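Local coordinates for protein ATP-dependent Clp endopeptidase (Clostridium difficile, PDB 3FES) that probably serves as the substrate- and adaptor-recruiting N-terminal domain of a ClpC-type AAA+ unfoldase that feeds proteins to the Clp protease, at residues A[17-22]-A[29-34]; A[24-29]-A[64-69]; A[38-43]-A[109-114]. One frame throughout, in Å; residues are numbered along the deposited sequence.

Contact 1: residues A[17-22]-A[29-34]; sequences DLAFES and NIVGSE
Val31 meets helix 10-25 with both of its methyl groups, one set on an aromatic ring and the other beside a small aliphatic side chain. CG2 stands over one face of the Phe20 ring, 3.8 Å from the centroid and only 13° off the ring normal, which makes this a CH-pi contact of nearly ideal form. Its nearest ring atom is Phe20 CD2, and the two side chains cross at about a right angle. With CG beside the backbone N (chi1 -84°), the Phe20 ring leaves the helix flank toward the valine. At Val31 the chi1 of 178° places CG1 anti to the backbone N; this branch approaches Ala19 CB at 4.2 Å, a looser apolar touch than the one on the ring. No hydrogen bond joins the two segments, as suits a small apolar interface of 131 Å². The polar backbone of Val31 is engaged elsewhere: its carbonyl oxygen accepts a hydrogen bond from Ser86 OG. Strand 30-31 pairs in parallel with strand 81-82, whose Leu82 touches both Phe20 and Val31, while Gly32 follows as the N-cap of helix 33-43.

Contact 2: residues A[24-29]-A[64-69]; sequences KSLGHN and GKIVDM
Leu26 and His28, at the turn that ends helix 10-25, both rest on Ile66 of helix 59-70. Along segment 64-69 this isoleucine is the first residue to engage, and it does most of the joining. Its CG2, anti to the backbone N while CG1 takes the place beside it (chi1 -71°), serves two partners: Leu26 CD1 lies 3.9 Å from it, and His28 CE1 lies 3.8 Å from it. The methyl reaches the imidazole at its edge, in the ring plane, whereas one face of the same ring is covered by Leu26 CB. Against Leu26 the isoleucine side chain runs at about a right angle. One residue on, Val67 uses CG2 to touch the other branch of the leucine, Leu26 CD2, at 3.8 Å, so that the fork of Leu26 divides its two methyls between successive residues of the helix. The imidazole is also held at its polar end, where NE2 is hydrogen-bonded to Gly71 O just past the segment, a bond that probably helps to fix the ring's rotation. Gly27, with phi 67°, closes helix 10-25 in a Schellman motif, and the turn thus puts Leu26 and His28, either side of the glycine, against a neighbouring helix of the mainly helical Clp N-terminal domain.

Contact 3: residues A[38-43]-A[109-114]; sequences LGLLRE and HILLAI
Leu40 points from helix 33-43 at Ile110 and Ile114 of helix 107-117, in a near-antiparallel helix pair at the centre of the Clp N-terminal fold. The axes of the two short segments come within 11.0 Å and their directions differ by 150°, a spacing filled by branched aliphatic side chains. The closest contacts on the leucine side all run through one methyl, CD1. With CG beside the backbone N (chi1 -65°) and chi2 at 164°, Leu40 is extended, and CD1 is carried forward among three residues of the opposing helix. Ile110 runs at a slant to it and offers the branch methyl CG2, 4.0 Å from Leu40 CD1. Leu111 points to the side of the other helix and takes part near its root, where CB is 4.1 Å from Leu40 CD1. One turn beyond Ile110, Ile114 meets the leucine differently, the two side chains reaching toward each other tip to tip. All four residues are buried, and Leu40 contributes more than half of the 137 Å² enclosed. Ala15 of helix 10-25 also touches Leu40, and Ser93 of helix 84-99 touches Ile110, so further helices close round the pair. The tightest approach within the interface is methyl to methyl, Leu40 CD1 to Ile114 CD1 at 3.7 Å.

The three contacts illustrate how a small helical domain is built from apolar interfaces of similar size whose character changes with position. Contact 3 lies deepest, its centre about 3 Å from the centre of the chain, and is purely aliphatic; the centres of contacts 1 and 2 lie about 9 and 14 Å out, and these two remain largely buried and bring in a ring, touched over its face in contact 1 and at its edge in contact 2. Helix 10-25 serves contacts 1 and 2, and helix 33-43 serves contacts 1 and 3. Arg42 lies between contacts 1 and 3, near Glu21 and Ser22, though its modelled approach to Glu21 is doubtful in detail, whereas contacts 2 and 3 meet by packing of Ile66 on Leu38.

Contact 1: residues A[17-22]-A[29-34]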
# COMPACT_ATOMS: atom_id res chain seq x y z
N ASP A 17 -0.77 -4.48 8.79
CA ASP A 17 0.14 -4.73 9.92
C ASP A 17 1.60 -4.52 9.51
O ASP A 17 2.39 -3.94 10.25
CB ASP A 17 0.02 -6.19 10.46
CG ASP A 17 -1.36 -6.51 11.02
OD1 ASP A 17 -2.11 -5.56 11.38
OD2 ASP A 17 -1.67 -7.73 11.12
N LEU A 18 1.94 -4.97 8.30
CA LEU A 18 3.32 -4.81 7.82
C LEU A 18 3.66 -3.35 7.55
O LEU A 18 4.82 -2.94 7.70
CB LEU A 18 3.61 -5.69 6.58
CG LEU A 18 3.70 -7.20 6.87
CD1 LEU A 18 3.55 -7.96 5.56
CD2 LEU A 18 5.03 -7.56 7.53
N ALA A 19 2.64 -2.57 7.19
CA ALA A 19 2.82 -1.13 6.94
C ALA A 19 3.22 -0.46 8.26
O ALA A 19 4.18 0.35 8.31
CB ALA A 19 1.57 -0.55 6.40
N PHE A 20 2.50 -0.81 9.33
CA PHE A 20 2.81 -0.31 10.66
C PHE A 20 4.20 -0.76 11.13
O PHE A 20 4.94 0.03 11.76
CB PHE A 20 1.75 -0.78 11.65
CG PHE A 20 0.51 0.10 11.69
CD1 PHE A 20 -0.51 -0.05 10.75
CD2 PHE A 20 0.34 1.05 12.70
CE1 PHE A 20 -1.67 0.73 10.82
CE2 PHE A 20 -0.81 1.83 12.77
CZ PHE A 20 -1.81 1.69 11.80
N GLU A 21 4.53 -2.04 10.89
CA GLU A 21 5.83 -2.59 11.29
C GLU A 21 6.96 -1.89 10.55
O GLU A 21 8.00 -1.60 11.15
CB GLU A 21 5.87 -4.09 11.03
CG GLU A 21 7.16 -4.80 11.45
CD GLU A 21 7.23 -6.21 10.86
OE1 GLU A 21 7.99 -6.44 9.89
OE2 GLU A 21 6.49 -7.10 11.32
N SER A 22 6.75 -1.62 9.27
CA SER A 22 7.74 -0.87 8.50
C SER A 22 7.98 0.54 9.01
O SER A 22 9.12 0.94 9.14
CB SER A 22 7.37 -0.81 7.04
OG SER A 22 7.60 -2.10 6.48
N ASN A 29 6.52 7.75 13.01
CA ASN A 29 5.36 7.52 13.90
C ASN A 29 4.02 7.74 13.20
O ASN A 29 2.97 7.59 13.79
CB ASN A 29 5.46 8.31 15.20
CG ASN A 29 5.73 9.78 14.98
OD1 ASN A 29 5.37 10.34 13.94
ND2 ASN A 29 6.42 10.40 15.92
N ILE A 30 4.07 8.07 11.92
CA ILE A 30 2.87 8.22 11.11
C ILE A 30 2.94 7.27 9.93
O ILE A 30 3.90 7.29 9.16
CB ILE A 30 2.68 9.71 10.64
CG1 ILE A 30 2.60 10.63 11.88
CG2 ILE A 30 1.44 9.84 9.76
CD1 ILE A 30 2.80 12.13 11.57
N VAL A 31 1.92 6.44 9.78
CA VAL A 31 1.86 5.49 8.64
C VAL A 31 1.22 6.22 7.45
O VAL A 31 0.04 6.60 7.51
CB VAL A 31 0.97 4.30 9.00
CG1 VAL A 31 0.84 3.32 7.81
CG2 VAL A 31 1.54 3.58 10.23
N GLY A 32 2.01 6.43 6.41
CA GLY A 32 1.57 7.11 5.18
C GLY A 32 1.33 6.13 4.05
O GLY A 32 1.50 4.93 4.22
N SER A 33 0.96 6.64 2.87
CA SER A 33 0.66 5.76 1.74
C SER A 33 1.88 4.94 1.37
O SER A 33 1.73 3.81 0.89
CB SER A 33 0.21 6.59 0.50
OG SER A 33 1.19 7.53 0.13
N GLU A 34 3.07 5.53 1.58
CA GLU A 34 4.31 4.82 1.20
C GLU A 34 4.51 3.56 2.05
O GLU A 34 5.03 2.55 1.56
CB GLU A 34 5.53 5.76 1.25
CG GLU A 34 5.97 6.23 2.64
CD GLU A 34 5.16 7.41 3.24
OE1 GLU A 34 4.01 7.73 2.87
OE2 GLU A 34 5.70 8.03 4.13

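Contact 2: residues A[24-29]-A[64-69]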
# COMPACT_ATOMS: atom_id res chain seq x y z
N LYS A 24 7.45 1.71 12.01
CA LYS A 24 8.15 1.62 13.27
C LYS A 24 9.66 1.40 13.09
O LYS A 24 10.49 2.06 13.75
CB LYS A 24 7.59 0.48 14.12
CG LYS A 24 6.24 0.79 14.77
CD LYS A 24 5.88 -0.40 15.68
CE LYS A 24 4.43 -0.38 16.09
NZ LYS A 24 4.32 -0.09 17.54
N SER A 25 9.98 0.44 12.22
CA SER A 25 11.35 0.08 11.87
C SER A 25 12.16 1.28 11.45
O SER A 25 13.33 1.38 11.80
CB SER A 25 11.37 -0.94 10.73
OG SER A 25 11.07 -2.23 11.21
N LEU A 26 11.52 2.17 10.69
CA LEU A 26 12.19 3.37 10.14
C LEU A 26 12.16 4.59 11.07
O LEU A 26 12.66 5.67 10.71
CB LEU A 26 11.54 3.73 8.80
CG LEU A 26 11.61 2.65 7.72
CD1 LEU A 26 10.70 3.01 6.60
CD2 LEU A 26 13.10 2.40 7.25
N GLY A 27 11.62 4.41 12.28
CA GLY A 27 11.43 5.51 13.23
C GLY A 27 10.41 6.54 12.74
O GLY A 27 10.54 7.75 13.01
N HIS A 28 9.39 6.07 12.03
CA HIS A 28 8.31 6.93 11.53
C HIS A 28 7.08 6.71 12.40
O HIS A 28 6.61 5.57 12.52
CB HIS A 28 7.97 6.59 10.07
CG HIS A 28 9.10 6.84 9.13
ND1 HIS A 28 9.08 6.43 7.81
CD2 HIS A 28 10.30 7.44 9.32
CE1 HIS A 28 10.21 6.79 7.22
NE2 HIS A 28 10.97 7.39 8.12
N ASN A 29 6.52 7.75 13.01
CA ASN A 29 5.36 7.52 13.90
C ASN A 29 4.02 7.74 13.20
O ASN A 29 2.97 7.59 13.79
CB ASN A 29 5.46 8.31 15.20
CG ASN A 29 5.73 9.78 14.98
OD1 ASN A 29 5.37 10.34 13.94
ND2 ASN A 29 6.42 10.40 15.92
N GLY A 64 14.55 1.93 0.45
CA GLY A 64 15.59 2.92 0.13
C GLY A 64 15.01 4.25 -0.30
O GLY A 64 15.47 5.31 0.15
N LYS A 65 14.00 4.21 -1.18
CA LYS A 65 13.35 5.43 -1.67
C LYS A 65 12.62 6.18 -0.56
O LYS A 65 12.62 7.42 -0.52
CB LYS A 65 12.38 5.12 -2.82
CG LYS A 65 13.04 4.75 -4.16
CD LYS A 65 14.10 5.76 -4.65
CE LYS A 65 13.57 7.21 -4.64
NZ LYS A 65 14.62 8.20 -5.02
N ILE A 66 12.01 5.42 0.35
CA ILE A 66 11.32 6.01 1.48
C ILE A 66 12.33 6.75 2.35
O ILE A 66 12.11 7.91 2.69
CB ILE A 66 10.55 4.95 2.29
CG1 ILE A 66 9.34 4.45 1.48
CG2 ILE A 66 10.09 5.53 3.65
CD1 ILE A 66 8.62 3.22 2.18
N VAL A 67 13.44 6.07 2.67
CA VAL A 67 14.53 6.70 3.43
C VAL A 67 15.11 7.93 2.71
O VAL A 67 15.29 8.98 3.34
CB VAL A 67 15.60 5.68 3.88
CG1 VAL A 67 16.83 6.40 4.58
CG2 VAL A 67 14.98 4.66 4.83
N ASP A 68 15.35 7.84 1.40
CA ASP A 68 15.85 8.99 0.63
C ASP A 68 14.97 10.21 0.83
O ASP A 68 15.45 11.33 0.86
CB ASP A 68 15.87 8.70 -0.89
CG ASP A 68 16.91 7.69 -1.30
OD1 ASP A 68 17.88 7.43 -0.53
OD2 ASP A 68 16.74 7.14 -2.43
N MSE A 69 13.67 9.98 0.93
CA MSE A 69 12.68 11.05 0.89
C MSE A 69 12.28 11.56 2.25
O MSE A 69 11.96 12.73 2.39
CB MSE A 69 11.45 10.56 0.14
CG MSE A 69 11.75 10.21 -1.34
SE MSE A 69 10.15 9.51 -2.20
CE MSE A 69 9.40 11.21 -2.54

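Contact 3: residues A[38-43]-A[109-114]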
# COMPACT_ATOMS: atom_id res chain seq x y z
N LEU A 38 4.62 -0.37 0.86
CA LEU A 38 5.67 -1.29 1.27
C LEU A 38 5.05 -2.49 1.99
O LEU A 38 5.48 -3.63 1.80
CB LEU A 38 6.67 -0.59 2.20
CG LEU A 38 7.83 -1.41 2.78
CD1 LEU A 38 8.62 -2.18 1.69
CD2 LEU A 38 8.72 -0.50 3.60
N GLY A 39 4.03 -2.22 2.79
CA GLY A 39 3.30 -3.31 3.47
C GLY A 39 2.68 -4.31 2.47
O GLY A 39 2.70 -5.54 2.70
N LEU A 40 2.08 -3.78 1.40
CA LEU A 40 1.50 -4.60 0.33
C LEU A 40 2.56 -5.48 -0.34
O LEU A 40 2.30 -6.65 -0.62
CB LEU A 40 0.77 -3.75 -0.73
CG LEU A 40 -0.50 -2.99 -0.23
CD1 LEU A 40 -0.86 -1.89 -1.27
CD2 LEU A 40 -1.66 -4.01 -0.01
N LEU A 41 3.74 -4.90 -0.60
CA LEU A 41 4.84 -5.67 -1.21
C LEU A 41 5.33 -6.76 -0.26
O LEU A 41 5.46 -7.94 -0.66
CB LEU A 41 5.99 -4.75 -1.63
CG LEU A 41 7.07 -5.48 -2.47
CD1 LEU A 41 6.51 -6.42 -3.55
CD2 LEU A 41 7.95 -4.48 -3.13
N ARG A 42 5.57 -6.38 0.98
CA ARG A 42 6.09 -7.31 1.97
C ARG A 42 5.12 -8.47 2.24
O ARG A 42 5.55 -9.56 2.63
CB ARG A 42 6.41 -6.57 3.27
CG ARG A 42 7.66 -5.71 3.19
CD ARG A 42 7.95 -5.02 4.52
NE ARG A 42 8.33 -6.02 5.52
CZ ARG A 42 8.10 -5.92 6.82
NH1 ARG A 42 7.48 -4.84 7.33
NH2 ARG A 42 8.51 -6.92 7.61
N GLU A 43 3.82 -8.24 2.02
CA GLU A 43 2.82 -9.27 2.28
C GLU A 43 3.01 -10.49 1.35
O GLU A 43 2.66 -11.61 1.72
CB GLU A 43 1.39 -8.71 2.29
CG GLU A 43 0.30 -9.76 2.62
CD GLU A 43 -0.13 -10.60 1.42
OE1 GLU A 43 -0.09 -10.09 0.28
OE2 GLU A 43 -0.52 -11.77 1.62
N HIS A 109 -7.66 -4.08 -3.83
CA HIS A 109 -8.49 -2.89 -3.56
C HIS A 109 -7.70 -1.77 -2.90
O HIS A 109 -7.89 -0.61 -3.25
CB HIS A 109 -9.77 -3.22 -2.80
CG HIS A 109 -10.57 -4.34 -3.40
ND1 HIS A 109 -11.32 -4.20 -4.56
CD2 HIS A 109 -10.65 -5.64 -3.05
CE1 HIS A 109 -11.87 -5.36 -4.86
NE2 HIS A 109 -11.50 -6.25 -3.96
N ILE A 110 -6.80 -2.12 -2.00
CA ILE A 110 -5.93 -1.13 -1.35
C ILE A 110 -4.99 -0.52 -2.39
O ILE A 110 -4.84 0.67 -2.44
CB ILE A 110 -5.18 -1.72 -0.16
CG1 ILE A 110 -6.22 -2.27 0.84
CG2 ILE A 110 -4.24 -0.63 0.50
CD1 ILE A 110 -5.57 -2.98 2.09
N LEU A 111 -4.40 -1.34 -3.25
CA LEU A 111 -3.49 -0.78 -4.27
C LEU A 111 -4.28 0.08 -5.28
O LEU A 111 -3.82 1.15 -5.69
CB LEU A 111 -2.68 -1.92 -4.95
CG LEU A 111 -1.63 -1.41 -5.98
CD1 LEU A 111 -0.65 -0.41 -5.37
CD2 LEU A 111 -0.88 -2.65 -6.61
N LEU A 112 -5.48 -0.36 -5.66
CA LEU A 112 -6.36 0.46 -6.53
C LEU A 112 -6.58 1.87 -5.92
O LEU A 112 -6.58 2.91 -6.60
CB LEU A 112 -7.72 -0.21 -6.62
CG LEU A 112 -8.61 -0.12 -7.85
CD1 LEU A 112 -7.82 -0.10 -9.15
CD2 LEU A 112 -9.46 -1.40 -7.76
N ALA A 113 -6.83 1.85 -4.62
CA ALA A 113 -7.11 3.08 -3.87
C ALA A 113 -5.89 3.99 -3.76
O ALA A 113 -6.03 5.23 -3.89
CB ALA A 113 -7.60 2.67 -2.45
N ILE A 114 -4.71 3.40 -3.55
CA ILE A 114 -3.45 4.18 -3.53
C ILE A 114 -3.35 4.93 -4.85
O ILE A 114 -3.16 6.15 -4.89
CB ILE A 114 -2.20 3.29 -3.32
CG1 ILE A 114 -2.15 2.83 -1.84
CG2 ILE A 114 -0.90 4.09 -3.59
CD1 ILE A 114 -1.02 1.79 -1.58